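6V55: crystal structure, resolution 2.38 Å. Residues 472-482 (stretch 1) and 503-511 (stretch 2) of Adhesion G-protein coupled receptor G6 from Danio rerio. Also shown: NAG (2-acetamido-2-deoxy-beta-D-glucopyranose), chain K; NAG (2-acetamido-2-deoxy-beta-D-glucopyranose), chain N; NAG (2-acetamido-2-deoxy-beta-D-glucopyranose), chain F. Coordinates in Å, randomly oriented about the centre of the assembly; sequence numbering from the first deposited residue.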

ATOM      1  N   PRO A 472      -8.040  11.670 -10.440  1.00 23.31           N
ATOM      2  CA  PRO A 472      -7.758  12.260 -11.754  1.00 19.43           C
ATOM      3  C   PRO A 472      -8.842  12.016 -12.785  1.00 17.75           C
ATOM      4  O   PRO A 472      -9.497  10.968 -12.805  1.00 17.11           O
ATOM      5  CB  PRO A 472      -6.466  11.556 -12.178  1.00 18.66           C
ATOM      6  CG  PRO A 472      -6.353  10.377 -11.299  1.00 17.26           C
ATOM      7  CD  PRO A 472      -6.879  10.866 -10.012  1.00 19.58           C
ATOM      8  N   CYS A 473      -9.003  13.008 -13.665  1.00 17.23           N
ATOM      9  CA  CYS A 473      -9.890  12.867 -14.805  1.00 21.38           C
ATOM     10  C   CYS A 473      -9.286  11.857 -15.772  1.00 22.28           C
ATOM     11  O   CYS A 473      -8.113  11.967 -16.139  1.00 23.82           O
ATOM     12  CB  CYS A 473     -10.093  14.217 -15.502  1.00 24.20           C
ATOM     13  SG  CYS A 473     -11.144  15.400 -14.633  0.52 24.19           S
ATOM     14  N   PHE A 474     -10.070  10.849 -16.145  1.00 23.26           N
ATOM     15  CA  PHE A 474      -9.614   9.864 -17.114  1.00 26.75           C
ATOM     16  C   PHE A 474      -9.773  10.427 -18.519  1.00 28.45           C
ATOM     17  O   PHE A 474     -10.857  10.889 -18.862  1.00 31.18           O
ATOM     18  CB  PHE A 474     -10.411   8.567 -16.977  1.00 16.72           C
ATOM     19  CG  PHE A 474      -9.958   7.489 -17.910  1.00 18.74           C
ATOM     20  CD1 PHE A 474      -8.787   6.793 -17.646  1.00 17.29           C
ATOM     21  CD2 PHE A 474     -10.670   7.197 -19.071  1.00 16.83           C
ATOM     22  CE1 PHE A 474      -8.352   5.786 -18.492  1.00 18.16           C
ATOM     23  CE2 PHE A 474     -10.224   6.201 -19.946  1.00 17.39           C
ATOM     24  CZ  PHE A 474      -9.062   5.496 -19.649  1.00 16.70           C
ATOM     25  N   PRO A 475      -8.741  10.377 -19.370  1.00 31.57           N
ATOM     26  CA  PRO A 475      -7.370   9.898 -19.148  1.00 32.98           C
ATOM     27  C   PRO A 475      -6.264  10.958 -19.153  1.00 30.83           C
ATOM     28  O   PRO A 475      -5.093  10.576 -19.139  1.00 32.62           O
ATOM     29  CB  PRO A 475      -7.152   8.978 -20.331  1.00 27.84           C
ATOM     30  CG  PRO A 475      -7.847   9.727 -21.435  1.00 27.73           C
ATOM     31  CD  PRO A 475      -9.031  10.461 -20.811  1.00 29.74           C
ATOM     32  N   TYR A 476      -6.596  12.246 -19.179  1.00 27.88           N
ATOM     33  CA  TYR A 476      -5.541  13.230 -19.368  1.00 29.06           C
ATOM     34  C   TYR A 476      -4.983  13.773 -18.061  1.00 29.86           C
ATOM     35  O   TYR A 476      -3.863  14.304 -18.067  1.00 31.63           O
ATOM     36  CB  TYR A 476      -6.056  14.348 -20.277  1.00 26.14           C
ATOM     37  CG  TYR A 476      -6.413  13.785 -21.631  1.00 28.08           C
ATOM     38  CD1 TYR A 476      -5.470  13.048 -22.366  1.00 28.89           C
ATOM     39  CD2 TYR A 476      -7.679  13.955 -22.176  1.00 27.03           C
ATOM     40  CE1 TYR A 476      -5.783  12.504 -23.618  1.00 22.87           C
ATOM     41  CE2 TYR A 476      -7.993  13.421 -23.421  1.00 27.23           C
ATOM     42  CZ  TYR A 476      -7.042  12.697 -24.134  1.00 24.05           C
ATOM     43  OH  TYR A 476      -7.368  12.174 -25.368  1.00 22.35           O
ATOM     44  N   LYS A 477      -5.747  13.647 -16.964  1.00 25.65           N
ATOM     45  CA  LYS A 477      -5.373  14.024 -15.586  1.00 27.23           C
ATOM     46  C   LYS A 477      -5.030  15.504 -15.416  1.00 36.23           C
ATOM     47  O   LYS A 477      -4.346  15.861 -14.448  1.00 42.20           O
ATOM     48  CB  LYS A 477      -4.211  13.193 -15.027  1.00 20.63           C
ATOM     49  CG  LYS A 477      -4.293  11.699 -15.171  1.00 17.07           C
ATOM     50  CD  LYS A 477      -2.927  11.107 -14.785  1.00 17.13           C
ATOM     51  CE  LYS A 477      -2.806  10.758 -13.318  1.00 17.27           C
ATOM     52  NZ  LYS A 477      -2.017   9.509 -13.108  1.00 17.25           N
ATOM     53  N   ASP A 478      -5.501  16.374 -16.324  1.00 38.49           N
ATOM     54  CA  ASP A 478      -5.202  17.801 -16.210  1.00 41.93           C
ATOM     55  C   ASP A 478      -5.963  18.416 -15.052  1.00 40.63           C
ATOM     56  O   ASP A 478      -5.428  19.277 -14.347  1.00 48.70           O
ATOM     57  CB  ASP A 478      -5.549  18.557 -17.497  1.00 50.40           C
ATOM     58  CG  ASP A 478      -5.158  17.802 -18.773  1.00 61.23           C
ATOM     59  OD1 ASP A 478      -6.048  17.637 -19.642  1.00 64.80           O
ATOM     60  OD2 ASP A 478      -3.972  17.409 -18.935  1.00 64.67           O
ATOM     61  N   ARG A 479      -7.215  17.995 -14.851  1.00 33.99           N
ATOM     62  CA  ARG A 479      -8.071  18.443 -13.754  1.00 33.82           C
ATOM     63  C   ARG A 479      -8.605  17.224 -12.996  1.00 32.25           C
ATOM     64  O   ARG A 479      -8.302  16.073 -13.336  1.00 32.46           O
ATOM     65  CB  ARG A 479      -9.212  19.353 -14.253  1.00 38.03           C
ATOM     66  CG  ARG A 479      -8.822  20.366 -15.336  1.00 41.20           C
ATOM     67  CD  ARG A 479      -9.910  21.395 -15.608  1.00 47.73           C
ATOM     68  NE  ARG A 479      -9.878  22.533 -14.684  1.00 54.39           N
ATOM     69  CZ  ARG A 479     -10.642  23.621 -14.811  1.00 60.76           C
ATOM     70  NH1 ARG A 479     -11.506  23.720 -15.821  1.00 61.02           N
ATOM     71  NH2 ARG A 479     -10.550  24.609 -13.928  1.00 62.77           N
ATOM     72  N   ASN A 480      -9.382  17.488 -11.939  1.00 32.28           N
ATOM     73  CA  ASN A 480      -9.907  16.475 -11.032  1.00 35.70           C
ATOM     74  C   ASN A 480     -11.408  16.264 -11.197  1.00 39.00           C
ATOM     75  O   ASN A 480     -12.147  17.136 -11.668  1.00 45.61           O
ATOM     76  CB  ASN A 480      -9.704  16.853  -9.565  1.00 43.28           C
ATOM     77  CG  ASN A 480      -8.292  17.191  -9.219  1.00 55.21           C
ATOM     78  OD1 ASN A 480      -7.348  16.617  -9.755  1.00 55.20           O
ATOM     79  ND2 ASN A 480      -8.144  18.141  -8.279  1.00 68.12           N
ATOM     80  N   ALA A 481     -11.860  15.101 -10.736  1.00 31.26           N
ATOM     81  CA  ALA A 481     -13.254  14.837 -10.421  1.00 23.58           C
ATOM     82  C   ALA A 481     -13.372  14.729  -8.912  1.00 25.38           C
ATOM     83  O   ALA A 481     -12.368  14.564  -8.220  1.00 30.91           O
ATOM     84  CB  ALA A 481     -13.744  13.545 -11.080  1.00 17.58           C
ATOM     85  N   SER A 482     -14.597  14.827  -8.391  1.00 27.24           N
ATOM     86  CA  SER A 482     -14.802  14.759  -6.946  1.00 24.88           C
ATOM     87  C   SER A 482     -16.085  14.011  -6.616  1.00 22.87           C
ATOM     88  O   SER A 482     -17.020  13.981  -7.415  1.00 18.22           O
ATOM     89  CB  SER A 482     -14.837  16.143  -6.291  1.00 22.16           C
ATOM     90  OG  SER A 482     -16.092  16.753  -6.518  1.00 27.45           O
TER
HETATM   91  C1  NAG K 909     -13.622  22.738 -11.494  1.00 46.04           C
HETATM   92  C2  NAG K 909     -13.457  22.352 -10.010  1.00 50.45           C
HETATM   93  C3  NAG K 909     -13.867  23.521  -9.087  1.00 55.97           C
HETATM   94  C4  NAG K 909     -13.120  24.801  -9.462  1.00 56.77           C
HETATM   95  C5  NAG K 909     -13.337  25.121 -10.949  1.00 55.53           C
HETATM   96  C6  NAG K 909     -12.580  26.345 -11.430  1.00 54.37           C
HETATM   97  C7  NAG K 909     -13.618  20.027  -9.261  1.00 48.55           C
HETATM   98  C8  NAG K 909     -14.518  18.856  -9.016  1.00 46.12           C
HETATM   99  N2  NAG K 909     -14.210  21.144  -9.705  1.00 47.47           N
HETATM  100  O3  NAG K 909     -13.580  23.194  -7.728  1.00 56.47           O
HETATM  101  O4  NAG K 909     -13.525  25.892  -8.635  1.00 54.18           O
HETATM  102  O5  NAG K 909     -12.914  24.004 -11.761  1.00 51.70           O
HETATM  103  O6  NAG K 909     -11.247  26.059 -11.841  1.00 52.42           O
HETATM  104  O7  NAG K 909     -12.403  19.971  -9.051  1.00 50.69           O
HETATM  105  C1  NAG N 912      -6.942  18.697  -7.691  1.00 62.55           C
HETATM  106  C2  NAG N 912      -6.899  20.233  -7.820  1.00 69.69           C
HETATM  107  C3  NAG N 912      -5.690  20.811  -7.057  1.00 70.17           C
HETATM  108  C4  NAG N 912      -5.609  20.300  -5.617  1.00 68.18           C
HETATM  109  C5  NAG N 912      -5.728  18.773  -5.542  1.00 66.97           C
HETATM  110  C6  NAG N 912      -5.872  18.276  -4.118  1.00 63.51           C
HETATM  111  C7  NAG N 912      -7.964  20.890  -9.942  1.00 81.87           C
HETATM  112  C8  NAG N 912      -7.733  21.312 -11.364  1.00 81.68           C
HETATM  113  N2  NAG N 912      -6.865  20.643  -9.218  1.00 75.23           N
HETATM  114  O3  NAG N 912      -5.791  22.232  -7.037  1.00 69.59           O
HETATM  115  O4  NAG N 912      -4.378  20.703  -5.015  1.00 62.98           O
HETATM  116  O5  NAG N 912      -6.888  18.319  -6.265  1.00 66.77           O
HETATM  117  O6  NAG N 912      -6.199  16.895  -4.041  1.00 59.16           O
HETATM  118  O7  NAG N 912      -9.100  20.762  -9.474  1.00 85.35           O
HETATM  119  C1  NAG F 904     -18.105  12.633 -24.131  1.00 59.08           C
HETATM  120  C2  NAG F 904     -18.722  14.059 -24.375  1.00 67.66           C
HETATM  121  C3  NAG F 904     -20.247  13.972 -24.646  1.00 72.14           C
HETATM  122  C4  NAG F 904     -20.583  12.940 -25.717  1.00 71.63           C
HETATM  123  C5  NAG F 904     -20.065  11.585 -25.255  1.00 69.72           C
HETATM  124  C6  NAG F 904     -20.368  10.456 -26.221  1.00 71.08           C
HETATM  125  C7  NAG F 904     -18.414  16.259 -23.257  1.00 75.30           C
HETATM  126  C8  NAG F 904     -18.156  16.948 -21.942  1.00 69.89           C
HETATM  127  N2  NAG F 904     -18.464  14.918 -23.221  1.00 74.06           N
HETATM  128  O3  NAG F 904     -20.776  15.239 -25.027  1.00 75.19           O
HETATM  129  O4  NAG F 904     -21.989  12.880 -25.956  1.00 69.59           O
HETATM  130  O5  NAG F 904     -18.635  11.668 -25.134  1.00 62.82           O
HETATM  131  O6  NAG F 904     -21.736  10.437 -26.608  1.00 70.18           O
HETATM  132  O7  NAG F 904     -18.574  16.891 -24.297  1.00 78.04           O
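Stretch 2 503-511: NCTNITSIT

Stretch 2 lies along stretch 1 as an irregular loop, extended from Cys-504 to Asn-506 and again at Ile-510 and Thr-511, with helical backbone angles at Ile-507 to Ser-509 but without regular helical bonds. From Cys-473 to Pro-475 the two chains advance in the same sense: the CA of Cys-473 lies nearest that of Cys-504, 5.2 Å away, the CA of Phe-474 lies nearest that of Asn-506, and the CA of Pro-475 nearest that of Ile-507. Stretch 1 then turns back, so that Arg-479 comes to Asn-503.

The anchor is covalent. Cys-473 points toward stretch 2, and its SG joins Cys-504 SG at 2.1 Å, with a chi3 of -76°. Next, Phe-474 brings CE2 to 4.1 Å from Ile-507 CD1. Its carbonyl O lies only 2.9 Å from Thr-505 O; both are acceptors, so this proximity is no hydrogen bond. A water at this point accepts from Tyr-476 N and donates to Thr-505 O, both at 3.0 Å, bridging the backbones. Pro-475, preceded by a cis peptide bond, packs CG against Ile-507 CG1 at 3.7 Å.

Tyr-476 is covered most by stretch 2. Its OH donates to Ile-507 O at 2.9 Å, near the ring plane, while Ile-510 CD1 sits over one face, 3.9 Å from the ring centroid, in a CH-pi contact. Tyr-476 thus combines a hydrogen bond from its hydroxyl with an apolar contact on one face. Asn-506 N bonds Ser-509 OG at 2.9 Å, a local tie within the bend that leads to Ile-510.

Lys-477 points away; its N donates to Cys-473 O at 3.0 Å, closing the turn. Cys-473 N in turn donates to Arg-479 O at 3.2 Å. Arg-479 CD approaches Asn-503 CB at 3.9 Å, and one guanidinium face covers Asn-503 ND2, which carries a glycan. Asn-480, itself glycosylated, points away, and Ala-481 CB closes against Cys-504 SG at 3.8 Å.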

ATOM      1  N   ASN A 503     -15.383  18.978 -14.741  1.00 30.97           N
ATOM      2  CA  ASN A 503     -14.123  19.483 -15.272  1.00 32.97           C
ATOM      3  C   ASN A 503     -13.367  18.432 -16.096  1.00 33.76           C
ATOM      4  O   ASN A 503     -12.221  18.674 -16.496  1.00 36.90           O
ATOM      5  CB  ASN A 503     -13.238  19.999 -14.127  1.00 40.57           C
ATOM      6  CG  ASN A 503     -13.867  21.168 -13.359  1.00 47.83           C
ATOM      7  OD1 ASN A 503     -14.957  21.630 -13.692  1.00 48.19           O
ATOM      8  ND2 ASN A 503     -13.169  21.646 -12.327  1.00 55.39           N
ATOM      9  N   CYS A 504     -13.983  17.286 -16.379  1.00 28.96           N
ATOM     10  CA  CYS A 504     -13.291  16.168 -17.002  1.00 27.27           C
ATOM     11  C   CYS A 504     -13.626  16.071 -18.488  1.00 31.56           C
ATOM     12  O   CYS A 504     -14.728  16.422 -18.928  1.00 34.67           O
ATOM     13  CB  CYS A 504     -13.655  14.842 -16.317  1.00 25.36           C
ATOM     14  SG  CYS A 504     -13.050  14.570 -14.638  0.63 24.72           S
ATOM     15  N   THR A 505     -12.669  15.533 -19.249  1.00 28.29           N
ATOM     16  CA  THR A 505     -12.792  15.312 -20.680  1.00 26.51           C
ATOM     17  C   THR A 505     -12.730  13.820 -20.991  1.00 30.56           C
ATOM     18  O   THR A 505     -12.075  13.051 -20.291  1.00 32.34           O
ATOM     19  CB  THR A 505     -11.675  16.032 -21.447  1.00 23.46           C
ATOM     20  OG1 THR A 505     -10.416  15.653 -20.885  1.00 26.63           O
ATOM     21  CG2 THR A 505     -11.825  17.539 -21.351  1.00 20.94           C
ATOM     22  N   ASN A 506     -13.404  13.429 -22.080  1.00 31.44           N
ATOM     23  CA  ASN A 506     -13.331  12.096 -22.673  1.00 33.50           C
ATOM     24  C   ASN A 506     -11.938  11.853 -23.254  1.00 35.07           C
ATOM     25  O   ASN A 506     -11.115  12.761 -23.364  1.00 38.32           O
ATOM     26  CB  ASN A 506     -14.321  11.955 -23.842  1.00 42.24           C
ATOM     27  CG  ASN A 506     -15.792  11.886 -23.435  1.00 55.84           C
ATOM     28  OD1 ASN A 506     -16.157  11.243 -22.453  1.00 59.71           O
ATOM     29  ND2 ASN A 506     -16.653  12.554 -24.234  1.00 67.01           N
ATOM     30  N   ILE A 507     -11.698  10.615 -23.703  1.00 35.02           N
ATOM     31  CA  ILE A 507     -10.645  10.348 -24.692  1.00 32.06           C
ATOM     32  C   ILE A 507     -10.884  11.160 -25.961  1.00 34.08           C
ATOM     33  O   ILE A 507      -9.973  11.818 -26.482  1.00 34.47           O
ATOM     34  CB  ILE A 507     -10.581   8.841 -25.019  1.00 25.32           C
ATOM     35  CG1 ILE A 507     -10.166   8.022 -23.798  1.00 22.16           C
ATOM     36  CG2 ILE A 507      -9.634   8.547 -26.193  1.00 20.68           C
ATOM     37  CD1 ILE A 507     -10.356   6.535 -23.996  1.00 20.58           C
ATOM     38  N   THR A 508     -12.124  11.153 -26.456  1.00 37.36           N
ATOM     39  CA  THR A 508     -12.424  11.768 -27.742  1.00 38.02           C
ATOM     40  C   THR A 508     -12.608  13.276 -27.663  1.00 37.36           C
ATOM     41  O   THR A 508     -12.461  13.952 -28.685  1.00 34.64           O
ATOM     42  CB  THR A 508     -13.699  11.175 -28.335  1.00 36.06           C
ATOM     43  OG1 THR A 508     -14.830  11.857 -27.779  1.00 40.71           O
ATOM     44  CG2 THR A 508     -13.807   9.720 -27.994  1.00 31.05           C
ATOM     45  N   SER A 509     -12.946  13.817 -26.494  1.00 38.45           N
ATOM     46  CA  SER A 509     -13.470  15.174 -26.482  1.00 39.21           C
ATOM     47  C   SER A 509     -12.385  16.237 -26.421  1.00 39.53           C
ATOM     48  O   SER A 509     -12.696  17.427 -26.553  1.00 39.63           O
ATOM     49  CB  SER A 509     -14.441  15.350 -25.319  1.00 39.41           C
ATOM     50  OG  SER A 509     -13.729  15.491 -24.111  1.00 42.13           O
ATOM     51  N   ILE A 510     -11.136  15.850 -26.235  1.00 41.43           N
ATOM     52  CA  ILE A 510     -10.050  16.822 -26.274  1.00 42.95           C
ATOM     53  C   ILE A 510      -9.814  17.237 -27.723  1.00 48.95           C
ATOM     54  O   ILE A 510     -10.122  16.505 -28.674  1.00 52.92           O
ATOM     55  CB  ILE A 510      -8.781  16.260 -25.591  1.00 35.82           C
ATOM     56  CG1 ILE A 510      -7.924  17.384 -25.022  1.00 36.58           C
ATOM     57  CG2 ILE A 510      -7.939  15.372 -26.518  1.00 32.72           C
ATOM     58  CD1 ILE A 510      -6.733  16.881 -24.213  1.00 34.85           C
ATOM     59  N   THR A 511      -9.346  18.461 -27.900  1.00 50.26           N
ATOM     60  CA  THR A 511      -9.115  19.027 -29.219  1.00 51.02           C
ATOM     61  C   THR A 511      -7.618  19.263 -29.349  1.00 47.52           C
ATOM     62  O   THR A 511      -7.032  20.008 -28.555  1.00 46.67           O
ATOM     63  CB  THR A 511      -9.920  20.313 -29.401  1.00 53.16           C
ATOM     64  OG1 THR A 511      -9.813  21.106 -28.209  1.00 59.86           O
ATOM     65  CG2 THR A 511     -11.394  19.975 -29.640  1.00 48.58           C
TER
HETATM   66  O   HOH W   1      -9.355  13.449 -19.160  1.00 34.27           O